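Side-chain contacts in aminotransferase class-III (PDB 5GHG), which probably catalyses PLP-dependent transfer of an amino group between an amine and a carbonyl compound, as an omega-transaminase of class III: residues Arg352-Tyr357 against Gln434-Met439; Val377-Gly382 against Pro427-Asn432; Arg412-Arg417 against Val440-Ala445. The protein carries 1 engineered substitution. One frame throughout, in Å; residues are numbered along the deposited sequence.

Contact 1: residues Arg352-Tyr357 against Gln434-Met439; sequences RDRGTY and QQVDTM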
ATOM      1  N   ARG B 352      21.291  21.270   0.964  1.00  6.26           N
ATOM      2  CA  ARG B 352      22.416  21.390   0.048  1.00  6.50           C
ATOM      3  C   ARG B 352      23.688  21.823   0.790  1.00  7.42           C
ATOM      4  O   ARG B 352      24.763  21.260   0.578  1.00  5.83           O
ATOM      5  CB  ARG B 352      22.073  22.384  -1.055  1.00  7.08           C
ATOM      6  CG  ARG B 352      23.194  22.650  -2.045  1.00 12.27           C
ATOM      7  CD  ARG B 352      22.738  23.660  -3.121  1.00 17.18           C
ATOM      8  NE  ARG B 352      23.780  23.906  -4.113  1.00 30.49           N
ATOM      9  CZ  ARG B 352      23.825  23.366  -5.339  1.00 33.96           C
ATOM     10  NH1 ARG B 352      22.874  22.535  -5.756  1.00 24.91           N
ATOM     11  NH2 ARG B 352      24.825  23.668  -6.161  1.00 33.28           N
ATOM     12  N   ASP B 353      23.566  22.834   1.667  1.00  7.86           N
ATOM     13  CA  ASP B 353      24.753  23.360   2.354  1.00  7.30           C
ATOM     14  C   ASP B 353      25.206  22.457   3.500  1.00  8.56           C
ATOM     15  O   ASP B 353      26.408  22.252   3.694  1.00  7.87           O
ATOM     16  CB  ASP B 353      24.481  24.766   2.868  1.00 10.69           C
ATOM     17  CG  ASP B 353      24.276  25.770   1.748  1.00 14.99           C
ATOM     18  OD1 ASP B 353      24.707  25.484   0.598  1.00 13.79           O
ATOM     19  OD2 ASP B 353      23.681  26.839   2.030  1.00 22.07           O
ATOM     20  N   ARG B 354      24.269  21.920   4.286  1.00  7.93           N
ATOM     21  CA  ARG B 354      24.648  20.884   5.237  1.00  5.94           C
ATOM     22  C   ARG B 354      25.193  19.653   4.516  1.00  5.82           C
ATOM     23  O   ARG B 354      26.098  18.982   5.027  1.00  5.27           O
ATOM     24  CB  ARG B 354      23.462  20.496   6.127  1.00  6.67           C
ATOM     25  CG  ARG B 354      23.315  21.311   7.431  1.00  7.18           C
ATOM     26  CD  ARG B 354      22.989  22.784   7.182  1.00  5.02           C
ATOM     27  NE  ARG B 354      24.184  23.581   6.943  1.00  6.78           N
ATOM     28  CZ  ARG B 354      24.185  24.834   6.487  1.00  9.39           C
ATOM     29  NH1 ARG B 354      23.040  25.446   6.210  1.00  7.05           N
ATOM     30  NH2 ARG B 354      25.332  25.469   6.309  1.00 10.21           N
ATOM     31  N   GLY B 355      24.654  19.348   3.336  1.00  6.17           N
ATOM     32  CA  GLY B 355      25.153  18.209   2.573  1.00  6.37           C
ATOM     33  C   GLY B 355      26.603  18.371   2.156  1.00  6.71           C
ATOM     34  O   GLY B 355      27.420  17.468   2.316  1.00  6.78           O
ATOM     35  N   THR B 356      26.939  19.532   1.599  1.00  8.13           N
ATOM     36  CA  THR B 356      28.328  19.810   1.263  1.00  8.20           C
ATOM     37  C   THR B 356      29.241  19.548   2.465  1.00  7.35           C
ATOM     38  O   THR B 356      30.273  18.878   2.354  1.00  6.24           O
ATOM     39  CB  THR B 356      28.480  21.257   0.790  1.00 10.06           C
ATOM     40  OG1 THR B 356      27.738  21.420  -0.417  1.00 12.54           O
ATOM     41  CG2 THR B 356      29.949  21.584   0.544  1.00 14.53           C
ATOM     42  N   TYR B 357      28.846  20.040   3.628  1.00  6.76           N
ATOM     43  CA  TYR B 357      29.663  19.857   4.813  1.00  7.27           C
ATOM     44  C   TYR B 357      29.727  18.383   5.223  1.00  7.20           C
ATOM     45  O   TYR B 357      30.807  17.866   5.528  1.00  5.14           O
ATOM     46  CB  TYR B 357      29.132  20.744   5.946  1.00  8.62           C
ATOM     47  CG  TYR B 357      29.899  20.608   7.237  1.00 10.63           C
ATOM     48  CD1 TYR B 357      31.249  20.973   7.303  1.00 14.50           C
ATOM     49  CD2 TYR B 357      29.295  20.111   8.380  1.00 11.64           C
ATOM     50  CE1 TYR B 357      31.968  20.849   8.468  1.00 11.46           C
ATOM     51  CE2 TYR B 357      30.002  19.981   9.567  1.00 11.32           C
ATOM     52  CZ  TYR B 357      31.343  20.357   9.611  1.00 16.00           C
ATOM     53  OH  TYR B 357      32.055  20.223  10.781  1.00 19.01           O
ATOM     54  N   GLN B 434      26.371  21.902  13.288  1.00  8.67           N
ATOM     55  CA  GLN B 434      26.831  21.348  14.557  1.00 10.41           C
ATOM     56  C   GLN B 434      26.357  19.908  14.738  1.00  8.04           C
ATOM     57  O   GLN B 434      27.072  19.073  15.292  1.00  6.27           O
ATOM     58  CB  GLN B 434      26.338  22.201  15.743  1.00 13.01           C
ATOM     59  CG  GLN B 434      26.563  23.700  15.592  1.00 22.39           C
ATOM     60  CD  GLN B 434      25.370  24.426  14.943  1.00 32.25           C
ATOM     61  OE1 GLN B 434      25.289  24.545  13.697  1.00 22.80           O
ATOM     62  NE2 GLN B 434      24.440  24.941  15.788  1.00 28.85           N
ATOM     63  N   GLN B 435      25.137  19.620  14.303  1.00  6.51           N
ATOM     64  CA  GLN B 435      24.594  18.269  14.419  1.00  5.70           C
ATOM     65  C   GLN B 435      25.251  17.323  13.417  1.00  4.57           C
ATOM     66  O   GLN B 435      25.479  16.151  13.723  1.00  3.41           O
ATOM     67  CB  GLN B 435      23.079  18.322  14.239  1.00  5.86           C
ATOM     68  CG  GLN B 435      22.365  18.992  15.396  1.00  5.04           C
ATOM     69  CD  GLN B 435      20.908  19.355  15.099  1.00  6.46           C
ATOM     70  OE1 GLN B 435      20.556  19.708  13.974  1.00  3.90           O
ATOM     71  NE2 GLN B 435      20.057  19.266  16.116  1.00  5.43           N
ATOM     72  N   VAL B 436      25.545  17.815  12.209  1.00  4.18           N
ATOM     73  CA  VAL B 436      26.298  17.012  11.262  1.00  4.86           C
ATOM     74  C   VAL B 436      27.658  16.651  11.847  1.00  5.64           C
ATOM     75  O   VAL B 436      28.128  15.516  11.715  1.00  4.49           O
ATOM     76  CB  VAL B 436      26.471  17.768   9.926  1.00  4.34           C
ATOM     77  CG1 VAL B 436      27.533  17.083   9.068  1.00  3.92           C
ATOM     78  CG2 VAL B 436      25.139  17.855   9.189  1.00  4.51           C
ATOM     79  N   ASP B 437      28.304  17.629  12.495  1.00  5.13           N
ATOM     80  CA  ASP B 437      29.596  17.397  13.118  1.00  7.66           C
ATOM     81  C   ASP B 437      29.505  16.329  14.205  1.00  6.71           C
ATOM     82  O   ASP B 437      30.350  15.431  14.281  1.00  6.84           O
ATOM     83  CB  ASP B 437      30.126  18.713  13.699  1.00  8.22           C
ATOM     84  CG  ASP B 437      31.444  18.537  14.415  1.00 20.18           C
ATOM     85  OD1 ASP B 437      32.358  17.936  13.820  1.00 18.07           O
ATOM     86  OD2 ASP B 437      31.553  18.984  15.569  1.00 30.47           O
ATOM     87  N   THR B 438      28.490  16.423  15.061  1.00  5.05           N
ATOM     88  CA  THR B 438      28.287  15.416  16.095  1.00  7.33           C
ATOM     89  C   THR B 438      28.089  14.022  15.494  1.00  6.66           C
ATOM     90  O   THR B 438      28.663  13.045  15.974  1.00  5.43           O
ATOM     91  CB  THR B 438      27.068  15.803  16.949  1.00  8.41           C
ATOM     92  OG1 THR B 438      27.337  17.060  17.559  1.00 10.93           O
ATOM     93  CG2 THR B 438      26.796  14.779  18.028  1.00  8.59           C
ATOM     94  N   MET B 439      27.291  13.921  14.433  1.00  3.98           N
ATOM     95  CA  MET B 439      27.007  12.630  13.808  1.00  4.88           C
ATOM     96  C   MET B 439      28.277  11.990  13.237  1.00  5.12           C
ATOM     97  O   MET B 439      28.544  10.803  13.452  1.00  4.87           O
ATOM     98  CB  MET B 439      25.939  12.827  12.721  1.00  6.24           C
ATOM     99  CG  MET B 439      25.508  11.598  11.945  1.00  8.30           C
ATOM    100  SD  MET B 439      24.385  12.152  10.609  1.00 13.90           S
ATOM    101  CE  MET B 439      23.537  13.428  11.476  1.00 14.41           C
TER
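Y357 and V436 make the apolar heart of this helix pair. Y357 CD2 and CE2 meet V436 CG1, CD2 at 3.6 Å, the methyl approaching the ring obliquely. Y357 has its CG anti to the backbone N (chi1 179°), which carries the ring from its own helix across to the other, and the two side chains pass one another in opposite directions. The second branch of V436 serves a different neighbour: V436 CG2 lies 4.3 Å from R354 CG, one turn earlier than the tyrosine, a looser approach than that of the ring.

The polar ends lie beside this apolar pair. The backbone N of D437 sits at the edge of the tyrosine ring, near its plane, and Y357 OH comes to 3.8 Å from D437 CB. The ring and carboxylate planes are turned 51° apart, and R361 joins the two ends, hydrogen-bonded to the tyrosine hydroxyl and salt-bridged to the D437 carboxylate. The guanidinium of R354 turns instead to D433, with which it forms a salt bridge.

The axes of 352-357 and 434-439 cross at -32° and approach to 10.1 Å, running in broadly the same direction. The arrangement is that of two helices, 347-363 and the C-terminal 433-455, packed side by side in the C-terminal part of a class-III aminotransferase, with an apolar centre and a charged margin.

Contact 2: residues Val377-Gly382 against Pro427-Asn432; sequences VGLIAG and PPLIIN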
ATOM      1  N   VAL B 377      26.024  12.194  -2.382  1.00  4.96           N
ATOM      2  CA  VAL B 377      25.786  13.513  -2.953  1.00  6.69           C
ATOM      3  C   VAL B 377      24.743  14.209  -2.093  1.00  7.26           C
ATOM      4  O   VAL B 377      23.894  13.557  -1.487  1.00  6.27           O
ATOM      5  CB  VAL B 377      25.318  13.455  -4.430  1.00  9.07           C
ATOM      6  CG1 VAL B 377      24.031  12.691  -4.560  1.00  8.67           C
ATOM      7  CG2 VAL B 377      25.145  14.856  -4.992  1.00 17.52           C
ATOM      8  N   GLY B 378      24.807  15.534  -2.034  1.00  6.29           N
ATOM      9  CA  GLY B 378      23.823  16.259  -1.261  1.00  6.74           C
ATOM     10  C   GLY B 378      23.813  15.751   0.171  1.00  5.63           C
ATOM     11  O   GLY B 378      24.864  15.620   0.814  1.00  6.20           O
ATOM     12  N   LEU B 379      22.613  15.428   0.689  1.00  5.14           N
ATOM     13  CA  LEU B 379      22.464  15.001   2.071  1.00  4.17           C
ATOM     14  C   LEU B 379      22.233  13.496   2.185  1.00  5.32           C
ATOM     15  O   LEU B 379      21.531  13.031   3.088  1.00  4.64           O
ATOM     16  CB  LEU B 379      21.343  15.789   2.756  1.00  5.17           C
ATOM     17  CG  LEU B 379      21.321  15.954   4.279  1.00  4.41           C
ATOM     18  CD1 LEU B 379      22.652  16.525   4.826  1.00  4.15           C
ATOM     19  CD2 LEU B 379      20.121  16.804   4.716  1.00  3.27           C
ATOM     20  N   ILE B 380      22.821  12.702   1.290  1.00  3.34           N
ATOM     21  CA  ILE B 380      22.743  11.247   1.404  1.00  4.71           C
ATOM     22  C   ILE B 380      24.126  10.672   1.172  1.00  4.24           C
ATOM     23  O   ILE B 380      24.840  11.109   0.260  1.00  4.28           O
ATOM     24  CB  ILE B 380      21.708  10.636   0.443  1.00  6.25           C
ATOM     25  CG1 ILE B 380      21.470   9.170   0.787  1.00  5.19           C
ATOM     26  CG2 ILE B 380      22.155  10.792  -1.008  1.00  5.97           C
ATOM     27  CD1 ILE B 380      20.276   8.546   0.105  1.00  6.40           C
ATOM     28  N   ALA B 381      24.519   9.713   1.992  1.00  3.43           N
ATOM     29  CA  ALA B 381      25.862   9.166   1.900  1.00  3.90           C
ATOM     30  C   ALA B 381      25.888   7.739   2.395  1.00  3.65           C
ATOM     31  O   ALA B 381      25.069   7.329   3.210  1.00  3.42           O
ATOM     32  CB  ALA B 381      26.882  10.015   2.685  1.00  3.27           C
ATOM     33  N   GLY B 382      26.864   6.992   1.904  1.00  3.94           N
ATOM     34  CA  GLY B 382      27.131   5.660   2.403  1.00  4.51           C
ATOM     35  C   GLY B 382      28.605   5.489   2.669  1.00  3.71           C
ATOM     36  O   GLY B 382      29.443   6.015   1.937  1.00  4.06           O
ATOM     37  N   PRO B 427      20.142  12.292   6.930  1.00  2.88           N
ATOM     38  CA  PRO B 427      19.492  12.964   8.066  1.00  2.91           C
ATOM     39  C   PRO B 427      18.434  13.954   7.611  1.00  3.29           C
ATOM     40  O   PRO B 427      18.356  14.295   6.420  1.00  2.42           O
ATOM     41  CB  PRO B 427      20.661  13.661   8.772  1.00  3.40           C
ATOM     42  CG  PRO B 427      21.643  13.952   7.636  1.00  2.94           C
ATOM     43  CD  PRO B 427      21.538  12.723   6.747  1.00  2.92           C
ATOM     44  N   PRO B 428      17.592  14.431   8.529  1.00  3.02           N
ATOM     45  CA  PRO B 428      16.512  15.333   8.140  1.00  3.60           C
ATOM     46  C   PRO B 428      17.045  16.624   7.516  1.00  3.45           C
ATOM     47  O   PRO B 428      18.141  17.085   7.833  1.00  3.65           O
ATOM     48  CB  PRO B 428      15.767  15.592   9.445  1.00  3.07           C
ATOM     49  CG  PRO B 428      16.090  14.401  10.308  1.00  4.98           C
ATOM     50  CD  PRO B 428      17.512  14.051   9.955  1.00  3.41           C
ATOM     51  N   LEU B 429      16.244  17.185   6.608  1.00  3.89           N
ATOM     52  CA  LEU B 429      16.587  18.410   5.893  1.00  3.07           C
ATOM     53  C   LEU B 429      16.821  19.582   6.835  1.00  5.59           C
ATOM     54  O   LEU B 429      17.475  20.555   6.443  1.00  4.85           O
ATOM     55  CB  LEU B 429      15.469  18.772   4.912  1.00  4.70           C
ATOM     56  CG  LEU B 429      14.970  17.686   3.954  1.00  6.48           C
ATOM     57  CD1 LEU B 429      13.784  18.213   3.122  1.00  5.95           C
ATOM     58  CD2 LEU B 429      16.104  17.266   3.045  1.00  5.66           C
ATOM     59  N   ILE B 430      16.300  19.504   8.070  1.00  3.81           N
ATOM     60  CA  ILE B 430      16.434  20.565   9.054  1.00  5.48           C
ATOM     61  C   ILE B 430      17.727  20.495   9.863  1.00  6.96           C
ATOM     62  O   ILE B 430      17.946  21.349  10.741  1.00  6.71           O
ATOM     63  CB  ILE B 430      15.256  20.554  10.054  1.00  4.77           C
ATOM     64  CG1 ILE B 430      15.178  19.208  10.786  1.00  4.55           C
ATOM     65  CG2 ILE B 430      13.912  20.933   9.371  1.00  3.78           C
ATOM     66  CD1 ILE B 430      14.371  19.279  12.088  1.00  4.89           C
ATOM     67  N   ILE B 431      18.576  19.497   9.630  1.00  5.11           N
ATOM     68  CA  ILE B 431      19.794  19.365  10.433  1.00  4.20           C
ATOM     69  C   ILE B 431      20.686  20.603  10.245  1.00  6.01           C
ATOM     70  O   ILE B 431      20.646  21.269   9.206  1.00  6.26           O
ATOM     71  CB  ILE B 431      20.536  18.069  10.080  1.00  4.07           C
ATOM     72  CG1 ILE B 431      21.590  17.738  11.151  1.00  5.24           C
ATOM     73  CG2 ILE B 431      21.122  18.137   8.674  1.00  3.20           C
ATOM     74  CD1 ILE B 431      22.144  16.329  11.060  1.00  4.63           C
ATOM     75  N   ASN B 432      21.480  20.924  11.263  1.00  6.36           N
ATOM     76  CA  ASN B 432      22.438  22.029  11.153  1.00  8.40           C
ATOM     77  C   ASN B 432      23.871  21.485  11.196  1.00  8.05           C
ATOM     78  O   ASN B 432      24.099  20.294  11.425  1.00  6.14           O
ATOM     79  CB  ASN B 432      22.196  23.089  12.239  1.00  8.90           C
ATOM     80  CG  ASN B 432      22.440  22.582  13.647  1.00  9.85           C
ATOM     81  OD1 ASN B 432      23.381  21.849  13.892  1.00  8.02           O
ATOM     82  ND2 ASN B 432      21.587  22.993  14.590  1.00  8.91           N
TER
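L379 reaches across to the loop 427-432 and carries all of the contact from its side. Packing is closest at P427: L379 CG and P427 CG lie 3.9 Å apart, and L379 CD1 touches the same proline carbon, the two side chains meeting at a slant. L379 CD2 goes further into the loop, to 3.5 Å from P427 O and 3.7 Å from P428 O. With CG anti to the backbone N (chi1 -156°), the leucine is directed into the bend made by the type I turn P428-I431.

Beyond this the fit is looser, though still buried: L379 CD2 is 4.3 Å from I431 CG2, and L379 CD2 is 4.4 Å from L429 CD2. Cutting L379 back to an alanine is likely to open a gap beside the P427 ring and leave L429 and I431 without their leucine partner.

L379 itself stands in the type II' turn V377-I380, which joins strand 371-377 to strand 380-385. R266 hydrogen-bonds the carbonyl oxygens of both L379 and P427, adding a polar link beside the apolar one. A351 of helix 347-363 packs on L379 and L429, and M439 of helix 433-455 packs on P427 and I431, so both helices pack on the place where the strand turn meets the loop.

Contact 3: residues Arg412-Arg417 against Val440-Ala445; sequences RGVISR and VSALEA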
ATOM      1  N   ARG B 412      26.375   4.940  20.690  1.00  2.67           N
ATOM      2  CA  ARG B 412      26.851   6.304  20.735  1.00  4.61           C
ATOM      3  C   ARG B 412      25.767   7.320  20.349  1.00  5.81           C
ATOM      4  O   ARG B 412      26.082   8.489  20.102  1.00  7.93           O
ATOM      5  CB  ARG B 412      28.075   6.462  19.827  1.00  5.07           C
ATOM      6  CG  ARG B 412      29.321   5.813  20.412  1.00  6.06           C
ATOM      7  CD  ARG B 412      30.503   5.834  19.463  1.00  8.13           C
ATOM      8  NE  ARG B 412      31.737   5.383  20.112  1.00  9.50           N
ATOM      9  CZ  ARG B 412      32.521   6.176  20.830  1.00  9.31           C
ATOM     10  NH1 ARG B 412      32.205   7.469  20.987  1.00  7.22           N
ATOM     11  NH2 ARG B 412      33.620   5.680  21.383  1.00 11.58           N
ATOM     12  N   GLY B 413      24.510   6.897  20.301  1.00  5.40           N
ATOM     13  CA  GLY B 413      23.411   7.826  20.153  1.00  6.40           C
ATOM     14  C   GLY B 413      23.098   8.252  18.737  1.00  4.81           C
ATOM     15  O   GLY B 413      22.576   9.346  18.533  1.00  4.44           O
ATOM     16  N   VAL B 414      23.438   7.428  17.746  1.00  4.34           N
ATOM     17  CA  VAL B 414      23.183   7.739  16.349  1.00  4.24           C
ATOM     18  C   VAL B 414      22.547   6.504  15.708  1.00  6.12           C
ATOM     19  O   VAL B 414      23.108   5.403  15.780  1.00  5.08           O
ATOM     20  CB  VAL B 414      24.476   8.132  15.603  1.00  4.94           C
ATOM     21  CG1 VAL B 414      24.217   8.289  14.107  1.00  5.44           C
ATOM     22  CG2 VAL B 414      25.085   9.416  16.178  1.00  4.99           C
ATOM     23  N   ILE B 415      21.394   6.691  15.077  1.00  7.50           N
ATOM     24  CA  ILE B 415      20.705   5.618  14.369  1.00  5.09           C
ATOM     25  C   ILE B 415      21.089   5.730  12.893  1.00  7.02           C
ATOM     26  O   ILE B 415      20.707   6.688  12.201  1.00  5.08           O
ATOM     27  CB  ILE B 415      19.185   5.689  14.560  1.00  8.01           C
ATOM     28  CG1 ILE B 415      18.829   5.379  16.011  1.00 10.44           C
ATOM     29  CG2 ILE B 415      18.469   4.731  13.608  1.00  9.19           C
ATOM     30  CD1 ILE B 415      17.387   5.666  16.362  1.00  9.87           C
ATOM     31  N   SER B 416      21.867   4.767  12.412  1.00  5.62           N
ATOM     32  CA  SER B 416      22.139   4.634  10.995  1.00  8.01           C
ATOM     33  C   SER B 416      21.357   3.419  10.486  1.00 10.85           C
ATOM     34  O   SER B 416      20.434   2.934  11.151  1.00  9.26           O
ATOM     35  CB  SER B 416      23.657   4.530  10.777  1.00  7.82           C
ATOM     36  OG  SER B 416      23.994   4.292   9.419  1.00  9.91           O
ATOM     37  N   ARG B 417      21.714   2.943   9.301  1.00 10.77           N
ATOM     38  CA  ARG B 417      21.130   1.732   8.734  1.00 14.78           C
ATOM     39  C   ARG B 417      22.257   0.969   8.059  1.00 11.43           C
ATOM     40  O   ARG B 417      23.032   1.552   7.301  1.00 12.11           O
ATOM     41  CB  ARG B 417      20.029   2.077   7.711  1.00 15.46           C
ATOM     42  CG  ARG B 417      19.255   0.872   7.182  1.00 21.36           C
ATOM     43  CD  ARG B 417      17.827   1.289   6.810  1.00 29.87           C
ATOM     44  NE  ARG B 417      16.944   0.142   6.613  1.00 37.70           N
ATOM     45  CZ  ARG B 417      16.261  -0.465   7.583  1.00 35.35           C
ATOM     46  NH1 ARG B 417      15.500  -1.513   7.291  1.00 31.09           N
ATOM     47  NH2 ARG B 417      16.341  -0.033   8.839  1.00 31.68           N
ATOM     48  N   VAL B 440      29.076  12.770  12.512  1.00  5.67           N
ATOM     49  CA  VAL B 440      30.266  12.210  11.881  1.00  4.52           C
ATOM     50  C   VAL B 440      31.336  11.886  12.924  1.00  5.17           C
ATOM     51  O   VAL B 440      32.058  10.896  12.792  1.00  5.10           O
ATOM     52  CB  VAL B 440      30.800  13.138  10.788  1.00  6.94           C
ATOM     53  CG1 VAL B 440      32.126  12.612  10.258  1.00  9.00           C
ATOM     54  CG2 VAL B 440      29.777  13.257   9.642  1.00  6.03           C
ATOM     55  N   SER B 441      31.453  12.704  13.971  1.00  4.24           N
ATOM     56  CA  SER B 441      32.375  12.359  15.045  1.00  6.96           C
ATOM     57  C   SER B 441      31.975  11.049  15.727  1.00  5.87           C
ATOM     58  O   SER B 441      32.847  10.288  16.163  1.00  6.43           O
ATOM     59  CB  SER B 441      32.466  13.487  16.072  1.00  8.29           C
ATOM     60  OG  SER B 441      32.988  14.653  15.477  1.00 11.91           O
ATOM     61  N   ALA B 442      30.683  10.764  15.827  1.00  3.18           N
ATOM     62  CA  ALA B 442      30.265   9.483  16.394  1.00  4.31           C
ATOM     63  C   ALA B 442      30.660   8.320  15.480  1.00  4.83           C
ATOM     64  O   ALA B 442      31.027   7.235  15.955  1.00  4.24           O
ATOM     65  CB  ALA B 442      28.763   9.463  16.649  1.00  3.57           C
ATOM     66  N   LEU B 443      30.572   8.523  14.168  1.00  3.74           N
ATOM     67  CA  LEU B 443      31.024   7.494  13.251  1.00  3.71           C
ATOM     68  C   LEU B 443      32.529   7.271  13.370  1.00  4.04           C
ATOM     69  O   LEU B 443      32.993   6.132  13.409  1.00  3.92           O
ATOM     70  CB  LEU B 443      30.646   7.847  11.820  1.00  3.47           C
ATOM     71  CG  LEU B 443      31.188   6.901  10.753  1.00  3.41           C
ATOM     72  CD1 LEU B 443      30.645   5.475  10.948  1.00  2.97           C
ATOM     73  CD2 LEU B 443      30.879   7.441   9.370  1.00  4.25           C
ATOM     74  N   GLU B 444      33.305   8.352  13.415  1.00  5.43           N
ATOM     75  CA  GLU B 444      34.752   8.199  13.531  1.00  6.00           C
ATOM     76  C   GLU B 444      35.130   7.407  14.781  1.00  6.07           C
ATOM     77  O   GLU B 444      35.942   6.476  14.718  1.00  5.79           O
ATOM     78  CB  GLU B 444      35.435   9.564  13.545  1.00  8.22           C
ATOM     79  CG  GLU B 444      36.929   9.452  13.783  1.00 13.14           C
ATOM     80  CD  GLU B 444      37.649  10.783  13.629  1.00 23.25           C
ATOM     81  OE1 GLU B 444      36.991  11.840  13.693  1.00 20.06           O
ATOM     82  OE2 GLU B 444      38.875  10.752  13.425  1.00 27.23           O
ATOM     83  N   ALA B 445      34.548   7.777  15.929  1.00  6.67           N
ATOM     84  CA  ALA B 445      34.837   7.059  17.169  1.00  8.42           C
ATOM     85  C   ALA B 445      34.356   5.610  17.090  1.00  6.06           C
ATOM     86  O   ALA B 445      35.001   4.702  17.621  1.00  7.37           O
ATOM     87  CB  ALA B 445      34.192   7.781  18.352  1.00  7.21           C
TER
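A Schellman motif ends helix 400-411 and brings R412 and V414 against the C-terminal helix 433-455. G413, with positive phi, is its C' residue; the chain turns there into strand 414-419, so that R412, before the turn, and V414, after it, both face helix 433-455.

R412 makes the larger contact. Its CG is anti to the carbonyl carbon (chi1 -73°), and the chain then runs extended from CG to NE over the helix, R412 CD passing 3.8 Å from the backbone A442 O. At its end the guanidinium lies flat against A445, whose CB stands 3.3 Å above the plane, over its centre. The methyl thus covers one face of the group; its nearest atom there is R412 NH1, also at 3.3 Å. The charge is met beyond these segments, in a salt bridge from NH2 to D449, one turn further along the helix. Face packing and the bond to D449 together probably restrict the turning of this exposed arginine, though a crystal neighbour also touches it.

V414 supplies the apolar, buried end. Its CG2, anti to the carbonyl carbon, meets A442 CB at 3.7 Å, and L409 of helix 400-411 packs on both residues. The two alanines, A442 and A445, are spaced three apart and face the same way, and their short side chains let the valine and the arginine come close to the helix surface.

The whole is a helix-to-strand connection in the small alpha/beta domain of a fold-type I, PLP-dependent aminotransferase, packed against the C-terminal helix.

In the fold
Followed from the N terminus, the chain enters contact 1 on helix 347-363, then contact 2 at the turn between strands 371-377 and 380-385, then contact 3 where helix 400-411 gives way to strand 414-419. Residues 427-432 close the loop of contact 2, 434-439 that of contact 1 and 440-445 that of contact 3. Contact 2 is therefore nested within contact 1, whereas contact 3 crosses both. Helix 433-455 serves contacts 1 and 3, and M439 also touches V414, linking them. R354 touches I431, and G355 touches L379. Contact 1 ties helix to helix, contact 2 a turn of the sheet to the loop before helix 433-455, and contact 3 that helix to the start of strand 414-419.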